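PDB 1LF6: glucoamylase from Thermoanaerobacterium thermosaccharolyticum, which hydrolyses terminal alpha-1,4-linked glucose residues successively from the non-reducing ends of glucan chains, releasing beta-D-glucose. Local coordinates for residues F424-G429 / A471-E476. Sequence-based numbering, arbitrary orientation.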
ATOM      1  N   PHE A 424      19.757   9.167  21.025  1.00 20.34           N
ATOM      2  CA  PHE A 424      19.657   7.722  20.881  1.00 20.83           C
ATOM      3  C   PHE A 424      20.618   7.238  19.791  1.00 19.23           C
ATOM      4  O   PHE A 424      21.317   6.239  19.965  1.00 19.24           O
ATOM      5  CB  PHE A 424      18.219   7.325  20.537  1.00 20.32           C
ATOM      6  CG  PHE A 424      18.013   5.844  20.413  1.00 20.82           C
ATOM      7  CD1 PHE A 424      17.510   5.298  19.236  1.00 20.92           C
ATOM      8  CD2 PHE A 424      18.328   4.992  21.466  1.00 21.31           C
ATOM      9  CE1 PHE A 424      17.325   3.923  19.111  1.00 20.17           C
ATOM     10  CE2 PHE A 424      18.147   3.618  21.351  1.00 20.94           C
ATOM     11  CZ  PHE A 424      17.644   3.083  20.171  1.00 19.84           C
ATOM     12  N   ILE A 425      20.654   7.955  18.674  1.00 18.35           N
ATOM     13  CA  ILE A 425      21.535   7.610  17.565  1.00 18.76           C
ATOM     14  C   ILE A 425      23.012   7.652  17.966  1.00 18.85           C
ATOM     15  O   ILE A 425      23.786   6.771  17.598  1.00 18.26           O
ATOM     16  CB  ILE A 425      21.329   8.571  16.375  1.00 18.62           C
ATOM     17  CG1 ILE A 425      19.948   8.344  15.757  1.00 17.16           C
ATOM     18  CG2 ILE A 425      22.422   8.363  15.327  1.00 16.00           C
ATOM     19  CD1 ILE A 425      19.557   9.392  14.738  1.00 17.16           C
ATOM     20  N   ILE A 426      23.405   8.682  18.711  1.00 18.84           N
ATOM     21  CA  ILE A 426      24.794   8.818  19.136  1.00 19.78           C
ATOM     22  C   ILE A 426      25.187   7.724  20.115  1.00 19.96           C
ATOM     23  O   ILE A 426      26.361   7.375  20.240  1.00 20.26           O
ATOM     24  CB  ILE A 426      25.042  10.198  19.783  1.00 22.09           C
ATOM     25  CG1 ILE A 426      24.871  11.289  18.721  1.00 22.17           C
ATOM     26  CG2 ILE A 426      26.438  10.244  20.414  1.00 23.91           C
ATOM     27  CD1 ILE A 426      25.316  12.660  19.165  1.00 22.15           C
ATOM     28  N   LYS A 427      24.194   7.171  20.797  1.00 20.57           N
ATOM     29  CA  LYS A 427      24.424   6.111  21.766  1.00 22.78           C
ATOM     30  C   LYS A 427      24.705   4.761  21.112  1.00 23.78           C
ATOM     31  O   LYS A 427      25.505   3.976  21.620  1.00 23.92           O
ATOM     32  CB  LYS A 427      23.208   5.991  22.677  1.00 22.48           C
ATOM     33  CG  LYS A 427      23.539   6.032  24.139  1.00 26.76           C
ATOM     34  CD  LYS A 427      22.292   6.133  24.988  1.00 25.53           C
ATOM     35  CE  LYS A 427      21.756   7.553  25.016  1.00 27.68           C
ATOM     36  NZ  LYS A 427      20.792   7.719  26.139  1.00 27.65           N
ATOM     37  N   ILE A 428      24.060   4.482  19.982  1.00 24.42           N
ATOM     38  CA  ILE A 428      24.265   3.191  19.327  1.00 25.52           C
ATOM     39  C   ILE A 428      24.895   3.206  17.937  1.00 25.99           C
ATOM     40  O   ILE A 428      25.438   2.194  17.497  1.00 27.24           O
ATOM     41  CB  ILE A 428      22.945   2.406  19.254  1.00 27.85           C
ATOM     42  CG1 ILE A 428      21.875   3.239  18.548  1.00 27.61           C
ATOM     43  CG2 ILE A 428      22.493   2.028  20.661  1.00 28.26           C
ATOM     44  CD1 ILE A 428      20.567   2.509  18.365  1.00 29.41           C
ATOM     45  N   GLY A 429      24.832   4.340  17.249  1.00 23.74           N
ATOM     46  CA  GLY A 429      25.412   4.413  15.916  1.00 22.26           C
ATOM     47  C   GLY A 429      26.930   4.362  15.923  1.00 22.27           C
ATOM     48  O   GLY A 429      27.542   4.359  16.988  1.00 24.01           O
ATOM     49  N   ALA A 471      24.272  21.099  19.821  1.00 30.04           N
ATOM     50  CA  ALA A 471      24.537  21.390  18.421  1.00 30.49           C
ATOM     51  C   ALA A 471      25.949  20.956  18.036  1.00 32.32           C
ATOM     52  O   ALA A 471      26.138  20.238  17.057  1.00 32.15           O
ATOM     53  CB  ALA A 471      24.358  22.873  18.155  1.00 29.65           C
ATOM     54  N   GLN A 472      26.936  21.396  18.813  1.00 32.80           N
ATOM     55  CA  GLN A 472      28.328  21.051  18.551  1.00 32.26           C
ATOM     56  C   GLN A 472      28.551  19.544  18.630  1.00 30.72           C
ATOM     57  O   GLN A 472      29.245  18.959  17.798  1.00 29.94           O
ATOM     58  CB  GLN A 472      29.243  21.747  19.556  1.00 35.13           C
ATOM     59  CG  GLN A 472      30.713  21.481  19.305  1.00 38.93           C
ATOM     60  CD  GLN A 472      31.601  22.040  20.388  1.00 42.49           C
ATOM     61  OE1 GLN A 472      31.638  23.248  20.619  1.00 44.57           O
ATOM     62  NE2 GLN A 472      32.327  21.158  21.067  1.00 45.64           N
ATOM     63  N   LYS A 473      27.961  18.923  19.642  1.00 29.35           N
ATOM     64  CA  LYS A 473      28.075  17.482  19.854  1.00 28.69           C
ATOM     65  C   LYS A 473      27.541  16.686  18.656  1.00 27.07           C
ATOM     66  O   LYS A 473      28.194  15.763  18.164  1.00 26.60           O
ATOM     67  CB  LYS A 473      27.297  17.106  21.117  1.00 28.39           C
ATOM     68  CG  LYS A 473      27.313  15.632  21.466  1.00 32.75           C
ATOM     69  CD  LYS A 473      26.542  15.386  22.763  1.00 35.42           C
ATOM     70  CE  LYS A 473      26.481  13.911  23.108  1.00 38.95           C
ATOM     71  NZ  LYS A 473      27.840  13.302  23.183  1.00 41.59           N
ATOM     72  N   TYR A 474      26.350  17.053  18.197  1.00 24.96           N
ATOM     73  CA  TYR A 474      25.718  16.389  17.070  1.00 23.58           C
ATOM     74  C   TYR A 474      26.543  16.520  15.794  1.00 23.55           C
ATOM     75  O   TYR A 474      26.830  15.524  15.135  1.00 22.55           O
ATOM     76  CB  TYR A 474      24.319  16.967  16.847  1.00 21.26           C
ATOM     77  CG  TYR A 474      23.347  16.680  17.969  1.00 20.16           C
ATOM     78  CD1 TYR A 474      22.243  17.496  18.184  1.00 18.45           C
ATOM     79  CD2 TYR A 474      23.531  15.585  18.819  1.00 21.32           C
ATOM     80  CE1 TYR A 474      21.343  17.239  19.218  1.00 18.42           C
ATOM     81  CE2 TYR A 474      22.633  15.318  19.859  1.00 20.67           C
ATOM     82  CZ  TYR A 474      21.543  16.156  20.050  1.00 19.54           C
ATOM     83  OH  TYR A 474      20.664  15.914  21.088  1.00 17.83           O
ATOM     84  N   GLN A 475      26.933  17.746  15.451  1.00 23.54           N
ATOM     85  CA  GLN A 475      27.720  17.979  14.244  1.00 24.31           C
ATOM     86  C   GLN A 475      29.070  17.291  14.245  1.00 22.58           C
ATOM     87  O   GLN A 475      29.498  16.770  13.218  1.00 22.35           O
ATOM     88  CB  GLN A 475      27.924  19.470  14.003  1.00 25.10           C
ATOM     89  CG  GLN A 475      26.781  20.126  13.264  1.00 31.38           C
ATOM     90  CD  GLN A 475      26.536  19.557  11.866  1.00 29.36           C
ATOM     91  OE1 GLN A 475      25.570  19.932  11.211  1.00 30.19           O
ATOM     92  NE2 GLN A 475      27.406  18.657  11.408  1.00 27.71           N
ATOM     93  N   GLU A 476      29.748  17.300  15.388  1.00 22.79           N
ATOM     94  CA  GLU A 476      31.048  16.647  15.492  1.00 22.79           C
ATOM     95  C   GLU A 476      30.906  15.160  15.181  1.00 20.73           C
ATOM     96  O   GLU A 476      31.736  14.578  14.484  1.00 20.00           O
ATOM     97  CB  GLU A 476      31.626  16.825  16.898  1.00 25.50           C
ATOM     98  CG  GLU A 476      32.572  18.007  17.033  1.00 31.25           C
ATOM     99  CD  GLU A 476      33.046  18.217  18.463  1.00 35.01           C
ATOM    100  OE1 GLU A 476      33.529  17.245  19.077  1.00 36.16           O
ATOM    101  OE2 GLU A 476      32.939  19.355  18.968  1.00 37.78           O
TER
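Ile-426 reaches across to Tyr-474 and Lys-473 and alone carries the contact for segment 424-429, near the C-terminal end of helix 414-428, which also packs against helices 395-407 and 445-464. Ile-426 points the first bond of its side chain at helix 468-489, and its CA lies 7.9 Å from CA of Tyr-474. CG1 of Ile-426 stands anti to the carbonyl carbon (chi1 -66°) and the chain runs on extended (chi2 -170°), which carries the methyl CD1 out to the phenol ring. There CD1 meets the ring edge-on, in its plane, 3.4 Å from CD2 and 3.8 Å from CE2 of Tyr-474; the two side chains cross at about a right angle. The two helices belong to the (alpha/alpha) barrel of six helical hairpins that forms the glycosyl hydrolase family 15 catalytic domain, and the contact joins them at its periphery, away from Glu-435 and Glu-438, the probable catalytic proton acceptor and donor. The extended aliphatic chain of the exposed Lys-473 adds a looser touch, its CG 4.3 Å from Ile-426 CD1. Tyr-474 is buried, and its hydroxyl is hydrogen-bonded to Asp-423 OD1, a tie back to helix 414-428 at the hydroxyl end of the ring whose edge meets Ile-426; Tyr-414, Lys-419 and Ala-422 of the same helix also pack against this side chain. Helix 414-428 closes at Ile-428, and Gly-429 is the first residue to leave helical phi/psi (psi 176°), while its N still donates to Ile-425 O at 2.7 Å.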